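Local atomic coordinates of variable region-containing chitin-binding protein 3 (Branchiostoma floridae, PDB entry 1XT5), a protein that probably binds chitin through a separate chitin-binding domain, and carries this immunoglobulin V-type domain as a diversified, immune-type receptor region. Residues A[22-27]-A[105-110]; A[51-56]-A[92-97]. All blocks are in the same frame, centred on the assembly; numbering follows the deposited sequence. Where two conformers were deposited one is given.

Contact 1. Residues A[22-27]-A[105-110]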
ATOM      1  N   VAL A  22       7.756  11.213   3.369  1.00  7.27           N
ATOM      2  CA  VAL A  22       7.615  10.905   1.979  1.00  7.29           C
ATOM      3  C   VAL A  22       6.274  10.236   1.724  1.00  6.17           C
ATOM      4  O   VAL A  22       5.735   9.549   2.578  1.00  7.32           O
ATOM      5  CB  VAL A  22       8.786  10.022   1.470  1.00  9.40           C
ATOM      6  CG1 VAL A  22       8.742   8.647   2.134  1.00 11.89           C
ATOM      7  CG2 VAL A  22       8.937   9.948  -0.015  1.00 11.20           C
ATOM      8  N   GLU A  23       5.756  10.402   0.491  1.00  5.79           N
ATOM      9  CA  GLU A  23       4.584   9.693   0.059  1.00  5.73           C
ATOM     10  C   GLU A  23       4.882   8.817  -1.182  1.00  5.37           C
ATOM     11  O   GLU A  23       5.601   9.271  -2.092  1.00  6.91           O
ATOM     12  CB  GLU A  23       3.442  10.647  -0.188  1.00  6.79           C
ATOM     13  CG  GLU A  23       3.013  11.382   1.104  1.00  8.56           C
ATOM     14  CD  GLU A  23       1.717  12.102   1.154  1.00  9.29           C
ATOM     15  OE1 GLU A  23       1.010  12.038   0.129  1.00 14.89           O
ATOM     16  OE2 GLU A  23       1.466  12.674   2.223  1.00 12.91           O
ATOM     17  N   LEU A  24       4.318   7.636  -1.175  1.00  5.11           N
ATOM     18  CA  LEU A  24       4.508   6.661  -2.239  1.00  4.94           C
ATOM     19  C   LEU A  24       3.128   6.473  -2.894  1.00  4.62           C
ATOM     20  O   LEU A  24       2.272   5.818  -2.312  1.00  5.20           O
ATOM     21  CB  LEU A  24       5.013   5.324  -1.759  0.65  5.82           C
ATOM     22  CG  LEU A  24       6.407   5.402  -1.125  0.65  6.00           C
ATOM     23  CD1 LEU A  24       6.618   6.090   0.169  0.65 11.01           C
ATOM     24  CD2 LEU A  24       6.921   3.970  -0.832  0.65  6.16           C
ATOM     25  N   PRO A  25       2.857   7.112  -4.042  1.00  5.19           N
ATOM     26  CA  PRO A  25       1.514   7.054  -4.606  1.00  5.04           C
ATOM     27  C   PRO A  25       1.078   5.668  -5.038  1.00  4.63           C
ATOM     28  O   PRO A  25       1.844   4.864  -5.552  1.00  5.54           O
ATOM     29  CB  PRO A  25       1.602   8.036  -5.794  1.00  6.13           C
ATOM     30  CG  PRO A  25       2.685   8.978  -5.412  1.00  7.15           C
ATOM     31  CD  PRO A  25       3.704   8.085  -4.771  1.00  6.24           C
ATOM     32  N   CYS A  26      -0.220   5.421  -4.900  1.00  4.88           N
ATOM     33  CA  CYS A  26      -0.806   4.200  -5.387  1.00  4.75           C
ATOM     34  C   CYS A  26      -2.297   4.429  -5.660  1.00  4.70           C
ATOM     35  O   CYS A  26      -2.948   5.114  -4.874  1.00  5.85           O
ATOM     36  CB  CYS A  26      -0.645   3.091  -4.361  1.00  5.39           C
ATOM     37  SG  CYS A  26      -1.292   1.492  -4.968  1.00  5.65           S
ATOM     38  N   SER A  27      -2.783   3.859  -6.751  1.00  4.96           N
ATOM     39  CA  SER A  27      -4.186   3.894  -7.075  1.00  5.39           C
ATOM     40  C   SER A  27      -4.625   2.475  -7.507  1.00  4.95           C
ATOM     41  O   SER A  27      -3.797   1.631  -7.826  1.00  4.84           O
ATOM     42  CB  SER A  27      -4.529   4.868  -8.192  1.00  5.82           C
ATOM     43  OG  SER A  27      -3.997   4.424  -9.446  1.00  7.26           O
ATOM     44  N   GLY A 105      14.523   1.210  -0.193  1.00  6.36           N
ATOM     45  CA  GLY A 105      14.191  -0.098  -0.676  1.00  6.78           C
ATOM     46  C   GLY A 105      13.002  -0.066  -1.596  1.00  5.68           C
ATOM     47  O   GLY A 105      12.748   0.945  -2.270  1.00  6.80           O
ATOM     48  N   ARG A 106      12.279  -1.176  -1.607  1.00  4.92           N
ATOM     49  CA  ARG A 106      11.206  -1.391  -2.553  1.00  4.59           C
ATOM     50  C   ARG A 106       9.896  -1.650  -1.819  1.00  4.15           C
ATOM     51  O   ARG A 106       9.818  -2.589  -1.011  1.00  5.88           O
ATOM     52  CB  ARG A 106      11.533  -2.545  -3.479  1.00  4.56           C
ATOM     53  CG  ARG A 106      10.523  -2.732  -4.615  1.00  4.40           C
ATOM     54  CD  ARG A 106      11.009  -3.681  -5.678  1.00  4.77           C
ATOM     55  NE  ARG A 106      12.251  -3.235  -6.307  1.00  4.81           N
ATOM     56  CZ  ARG A 106      12.368  -2.436  -7.327  1.00  4.31           C
ATOM     57  NH1 ARG A 106      11.301  -1.874  -7.877  1.00  4.78           N
ATOM     58  NH2 ARG A 106      13.552  -2.143  -7.826  1.00  5.13           N
ATOM     59  N   TYR A 107       8.886  -0.847  -2.076  1.00  3.92           N
ATOM     60  CA  TYR A 107       7.619  -0.885  -1.400  1.00  4.03           C
ATOM     61  C   TYR A 107       6.537  -1.285  -2.388  1.00  4.05           C
ATOM     62  O   TYR A 107       6.290  -0.603  -3.378  1.00  5.20           O
ATOM     63  CB  TYR A 107       7.303   0.493  -0.793  1.00  4.21           C
ATOM     64  CG  TYR A 107       8.184   0.852   0.359  1.00  4.58           C
ATOM     65  CD1 TYR A 107       9.467   1.313   0.194  1.00  4.93           C
ATOM     66  CD2 TYR A 107       7.742   0.707   1.679  1.00  5.29           C
ATOM     67  CE1 TYR A 107      10.288   1.612   1.255  1.00  5.61           C
ATOM     68  CE2 TYR A 107       8.519   1.010   2.769  1.00  6.32           C
ATOM     69  CZ  TYR A 107       9.823   1.489   2.542  1.00  5.50           C
ATOM     70  OH  TYR A 107      10.594   1.786   3.622  1.00  7.59           O
ATOM     71  N   TRP A 108       5.871  -2.394  -2.109  1.00  4.32           N
ATOM     72  CA  TRP A 108       4.808  -2.912  -2.950  1.00  3.68           C
ATOM     73  C   TRP A 108       3.467  -2.440  -2.421  1.00  3.70           C
ATOM     74  O   TRP A 108       3.133  -2.680  -1.267  1.00  4.54           O
ATOM     75  CB  TRP A 108       4.839  -4.453  -2.930  1.00  4.22           C
ATOM     76  CG  TRP A 108       6.066  -4.973  -3.593  1.00  4.26           C
ATOM     77  CD1 TRP A 108       7.298  -5.176  -3.005  1.00  4.72           C
ATOM     78  CD2 TRP A 108       6.207  -5.316  -4.969  1.00  4.46           C
ATOM     79  NE1 TRP A 108       8.190  -5.619  -3.936  1.00  5.49           N
ATOM     80  CE2 TRP A 108       7.566  -5.719  -5.140  1.00  4.44           C
ATOM     81  CE3 TRP A 108       5.389  -5.317  -6.053  1.00  4.68           C
ATOM     82  CZ2 TRP A 108       8.046  -6.120  -6.374  1.00  5.94           C
ATOM     83  CZ3 TRP A 108       5.859  -5.714  -7.274  1.00  5.81           C
ATOM     84  CH2 TRP A 108       7.196  -6.119  -7.435  1.00  6.03           C
ATOM     85  N   CYS A 109       2.695  -1.805  -3.324  1.00  3.99           N
ATOM     86  CA  CYS A 109       1.291  -1.497  -3.087  1.00  4.01           C
ATOM     87  C   CYS A 109       0.497  -2.667  -3.680  1.00  3.98           C
ATOM     88  O   CYS A 109       0.475  -2.841  -4.887  1.00  4.57           O
ATOM     89  CB  CYS A 109       0.936  -0.196  -3.772  1.00  4.71           C
ATOM     90  SG  CYS A 109      -0.800   0.224  -3.446  1.00  5.45           S
ATOM     91  N   GLN A 110      -0.092  -3.456  -2.811  1.00  4.26           N
ATOM     92  CA  GLN A 110      -0.869  -4.626  -3.179  1.00  4.43           C
ATOM     93  C   GLN A 110      -2.320  -4.356  -2.796  1.00  4.51           C
ATOM     94  O   GLN A 110      -2.613  -3.973  -1.665  1.00  5.47           O
ATOM     95  CB  GLN A 110      -0.345  -5.859  -2.462  1.00  5.42           C
ATOM     96  CG  GLN A 110      -1.149  -7.110  -2.781  1.00  5.82           C
ATOM     97  CD  GLN A 110      -0.552  -8.277  -2.067  0.70  5.05           C
ATOM     98  OE1 GLN A 110       0.441  -8.838  -2.491  0.70  6.79           O
ATOM     99  NE2 GLN A 110      -1.084  -8.592  -0.915  0.70  6.09           N
TER
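C26 and C109 are joined by a disulfide, SG to SG 2.0 Å, the one covalent link between segments 22-27 and 105-110. Its C-S-S-C torsion is -82°, close to the value near 90° in size that a relaxed disulfide prefers. In both cysteines SG lies anti to the backbone N (chi1 -177° in C26, -178° in C109), which turns each sulfur toward the facing strand; the CA atoms of C26 and C109 stay 6.5 Å apart. This is the canonical pin of the immunoglobulin fold, tying the B strand of one sheet to the F strand of the other, and cysteine suits both places because two short side chains, joined through their sulfurs, bridge the facing sheets.

The remaining contact is apolar. In the conformer given, CD2 of L24 lies 3.5 Å from Y107 CB and also touches CG, approaching the ring obliquely. A branched leucine fills the interior beside the disulfide, while the tyrosine ring gives the core an apolar surface and its OH hydrogen-bonds to D103 O, four residues earlier, the tyrosine corner common in Greek-key beta sandwiches such as immunoglobulin domains. No hydrogen bond joins the two segments, as expected of strands in facing sheets.

Strand 22-31 pairs with strand 94-96 in one sheet, and strand 105-112 lies between 38-44 and 122-132 in the other. W41 of strand 38-44 packs against L24 and both cysteines, completing the core tryptophan-disulfide cluster familiar from immunoglobulin domains.

Contact 2. Residues A[51-56]-A[92-97]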
ATOM      1  N   THR A  51       8.476  -7.721   4.211  1.00  7.80           N
ATOM      2  CA  THR A  51       8.001  -7.469   5.551  1.00  8.56           C
ATOM      3  C   THR A  51       6.824  -6.490   5.480  1.00  7.66           C
ATOM      4  O   THR A  51       6.735  -5.619   4.602  1.00  7.43           O
ATOM      5  CB  THR A  51       9.117  -6.979   6.479  1.00 11.95           C
ATOM      6  OG1 THR A  51       8.715  -7.097   7.844  1.00 16.15           O
ATOM      7  CG2 THR A  51       9.487  -5.561   6.198  1.00 12.44           C
ATOM      8  N   LYS A  52       5.873  -6.632   6.404  1.00  7.90           N
ATOM      9  CA  LYS A  52       4.691  -5.785   6.413  1.00  7.79           C
ATOM     10  C   LYS A  52       5.008  -4.386   6.816  1.00  6.23           C
ATOM     11  O   LYS A  52       5.647  -4.139   7.846  1.00  8.98           O
ATOM     12  CB  LYS A  52       3.628  -6.388   7.367  1.00 11.77           C
ATOM     13  CG  LYS A  52       3.063  -7.691   6.884  1.00 15.26           C
ATOM     14  CD  LYS A  52       2.207  -8.290   8.010  1.00 17.58           C
ATOM     15  CE  LYS A  52       0.822  -7.685   8.027  0.70 18.04           C
ATOM     16  NZ  LYS A  52      -0.180  -8.512   8.735  0.70 21.01           N
ATOM     17  N   VAL A  53       4.446  -3.424   6.062  1.00  5.63           N
ATOM     18  CA  VAL A  53       4.498  -1.999   6.418  1.00  5.45           C
ATOM     19  C   VAL A  53       3.137  -1.544   6.970  1.00  5.04           C
ATOM     20  O   VAL A  53       3.032  -0.942   8.024  1.00  6.07           O
ATOM     21  CB  VAL A  53       4.950  -1.153   5.231  1.00  6.05           C
ATOM     22  CG1 VAL A  53       4.933   0.309   5.573  1.00  6.74           C
ATOM     23  CG2 VAL A  53       6.325  -1.630   4.761  1.00  6.81           C
ATOM     24  N   PHE A  54       2.094  -1.821   6.200  1.00  5.46           N
ATOM     25  CA  PHE A  54       0.758  -1.360   6.449  1.00  5.53           C
ATOM     26  C   PHE A  54      -0.219  -2.387   5.905  1.00  5.59           C
ATOM     27  O   PHE A  54       0.008  -2.952   4.839  1.00  6.12           O
ATOM     28  CB  PHE A  54       0.532   0.008   5.793  1.00  6.25           C
ATOM     29  CG  PHE A  54      -0.885   0.553   5.939  1.00  6.88           C
ATOM     30  CD1 PHE A  54      -1.189   1.396   7.005  1.00  8.45           C
ATOM     31  CD2 PHE A  54      -1.875   0.212   5.027  1.00  7.29           C
ATOM     32  CE1 PHE A  54      -2.491   1.860   7.155  1.00  9.62           C
ATOM     33  CE2 PHE A  54      -3.190   0.650   5.189  1.00  8.05           C
ATOM     34  CZ  PHE A  54      -3.436   1.483   6.256  1.00  9.21           C
ATOM     35  N   LYS A  55      -1.356  -2.518   6.573  1.00  5.55           N
ATOM     36  CA  LYS A  55      -2.489  -3.264   6.049  1.00  5.89           C
ATOM     37  C   LYS A  55      -3.776  -2.513   6.433  1.00  5.73           C
ATOM     38  O   LYS A  55      -3.863  -1.965   7.542  1.00  5.82           O
ATOM     39  CB  LYS A  55      -2.537  -4.708   6.529  1.00  6.95           C
ATOM     40  CG  LYS A  55      -3.486  -5.663   5.828  1.00  7.77           C
ATOM     41  CD  LYS A  55      -3.387  -7.085   6.338  1.00  8.97           C
ATOM     42  CE  LYS A  55      -4.335  -8.023   5.653  1.00  9.39           C
ATOM     43  NZ  LYS A  55      -4.198  -9.425   6.171  1.00 13.35           N
ATOM     44  N   GLY A  56      -4.764  -2.527   5.567  1.00  5.20           N
ATOM     45  CA  GLY A  56      -6.031  -1.946   5.904  1.00  5.24           C
ATOM     46  C   GLY A  56      -7.139  -2.349   4.978  1.00  4.85           C
ATOM     47  O   GLY A  56      -6.910  -2.810   3.861  1.00  5.63           O
ATOM     48  N   PRO A  92      -4.773   4.409  -2.201  1.00  5.23           N
ATOM     49  CA  PRO A  92      -3.976   4.072  -1.028  1.00  5.10           C
ATOM     50  C   PRO A  92      -2.509   4.458  -1.054  1.00  5.19           C
ATOM     51  O   PRO A  92      -1.630   3.707  -0.578  1.00  6.07           O
ATOM     52  CB  PRO A  92      -4.173   2.549  -0.931  1.00  6.29           C
ATOM     53  CG  PRO A  92      -4.291   2.126  -2.380  1.00  6.47           C
ATOM     54  CD  PRO A  92      -5.146   3.206  -2.980  1.00  6.05           C
ATOM     55  N   THR A  93      -2.207   5.689  -1.434  1.00  5.09           N
ATOM     56  CA  THR A  93      -0.901   6.272  -1.235  1.00  4.78           C
ATOM     57  C   THR A  93      -0.457   6.125   0.201  1.00  4.80           C
ATOM     58  O   THR A  93      -1.219   6.412   1.139  1.00  5.68           O
ATOM     59  CB  THR A  93      -0.978   7.756  -1.611  1.00  5.39           C
ATOM     60  OG1 THR A  93      -1.287   7.799  -2.987  1.00  6.10           O
ATOM     61  CG2 THR A  93       0.264   8.543  -1.249  1.00  6.15           C
ATOM     62  N   LEU A  94       0.792   5.675   0.361  1.00  5.25           N
ATOM     63  CA  LEU A  94       1.427   5.504   1.657  1.00  4.88           C
ATOM     64  C   LEU A  94       2.203   6.768   2.040  1.00  5.05           C
ATOM     65  O   LEU A  94       2.952   7.290   1.226  1.00  6.25           O
ATOM     66  CB  LEU A  94       2.422   4.355   1.554  1.00  5.59           C
ATOM     67  CG  LEU A  94       3.254   4.056   2.819  1.00  6.48           C
ATOM     68  CD1 LEU A  94       2.375   3.499   3.920  1.00  8.74           C
ATOM     69  CD2 LEU A  94       4.365   3.079   2.477  1.00  7.20           C
ATOM     70  N   ARG A  95       2.031   7.204   3.278  1.00  5.65           N
ATOM     71  CA  ARG A  95       2.837   8.276   3.881  1.00  5.63           C
ATOM     72  C   ARG A  95       3.732   7.637   4.936  1.00  5.79           C
ATOM     73  O   ARG A  95       3.251   6.915   5.818  1.00  7.27           O
ATOM     74  CB  ARG A  95       1.924   9.319   4.524  1.00  6.28           C
ATOM     75  CG  ARG A  95       2.667  10.497   5.134  1.00  7.66           C
ATOM     76  CD  ARG A  95       1.705  11.550   5.629  0.70  8.12           C
ATOM     77  NE  ARG A  95       2.184  12.750   6.262  0.70 10.62           N
ATOM     78  CZ  ARG A  95       2.341  12.853   7.577  0.50 11.21           C
ATOM     79  NH1 ARG A  95       2.130  11.866   8.451  0.50 13.24           N
ATOM     80  NH2 ARG A  95       2.787  14.029   8.026  0.50 13.54           N
ATOM     81  N   LEU A  96       5.029   7.915   4.858  1.00  6.24           N
ATOM     82  CA  LEU A  96       6.020   7.428   5.822  1.00  7.03           C
ATOM     83  C   LEU A  96       6.718   8.603   6.426  1.00  6.89           C
ATOM     84  O   LEU A  96       7.299   9.455   5.701  1.00  8.90           O
ATOM     85  CB  LEU A  96       6.931   6.449   5.115  0.65  7.92           C
ATOM     86  CG  LEU A  96       7.879   5.726   6.038  0.65  8.01           C
ATOM     87  CD1 LEU A  96       7.145   4.807   7.011  0.65  9.62           C
ATOM     88  CD2 LEU A  96       8.896   4.958   5.193  0.65 10.82           C
ATOM     89  N   THR A  97       6.677   8.730   7.755  1.00  7.44           N
ATOM     90  CA  THR A  97       7.344   9.861   8.450  1.00  7.78           C
ATOM     91  C   THR A  97       8.660   9.375   9.062  1.00  7.80           C
ATOM     92  O   THR A  97       8.914   8.173   9.197  1.00  8.04           O
ATOM     93  CB  THR A  97       6.470  10.435   9.560  1.00  9.80           C
ATOM     94  OG1 THR A  97       6.237   9.415  10.517  0.90 11.85           O
ATOM     95  CG2 THR A  97       5.153  10.863   9.025  0.90 13.41           C
TER
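L94 reaches across to V53 and F54 with its two methyls divided between them. CD2 of L94 lies 4.2 Å from V53 CG1, and its CD1 lies 4.4 Å from F54 CB, so the contact is loose and wholly apolar. With chi1 at 177° the L94 side chain extends away from its own N, which brings its forked end nearer to segment 51-56 than the CB direction alone would. V53 meets it at about a right angle; its compact beta-branched side chain suits an extended strand and packs on A84 and F80.

V53 and F54 both lie opposite W41 of the adjacent strand 38-44, a classic beta bulge. V53, with psi at -53°, departs from regular strand geometry, the backbone shape of the first bulge position, and two successive side chains thereby point inward. Segment 51-56 lies on the C' strand of this V-type immunoglobulin domain and 92-97 on the E strand, so the contact bridges the two sheets of the beta sandwich.

The F54 side chain also packs on V86 of strand 84-86, where a large aromatic suits the buried space between the sheets. L94 also packs on W41, whose NE1 donates a hydrogen bond to P92 O.

Overall arrangement
Both contacts cross the same beta sandwich, and their centres lie about 8 Å apart, that of contact 1 about 6 Å and that of contact 2 about 5 Å from the centre of the chain. They meet directly in one sheet, where strands 22-31 and 94-96 run antiparallel: L24 N lies 2.8 Å from L94 O, and V22 O 2.9 Å from L96 N, both probable hydrogen bonds. In the facing sheet, strand 38-44 separates strands 105-112 and 50-58, and its W41 links the two contacts. Along the chain, contact 2 is nested inside the loop that contact 1 closes. Both contribute to the buried core between the two sheets.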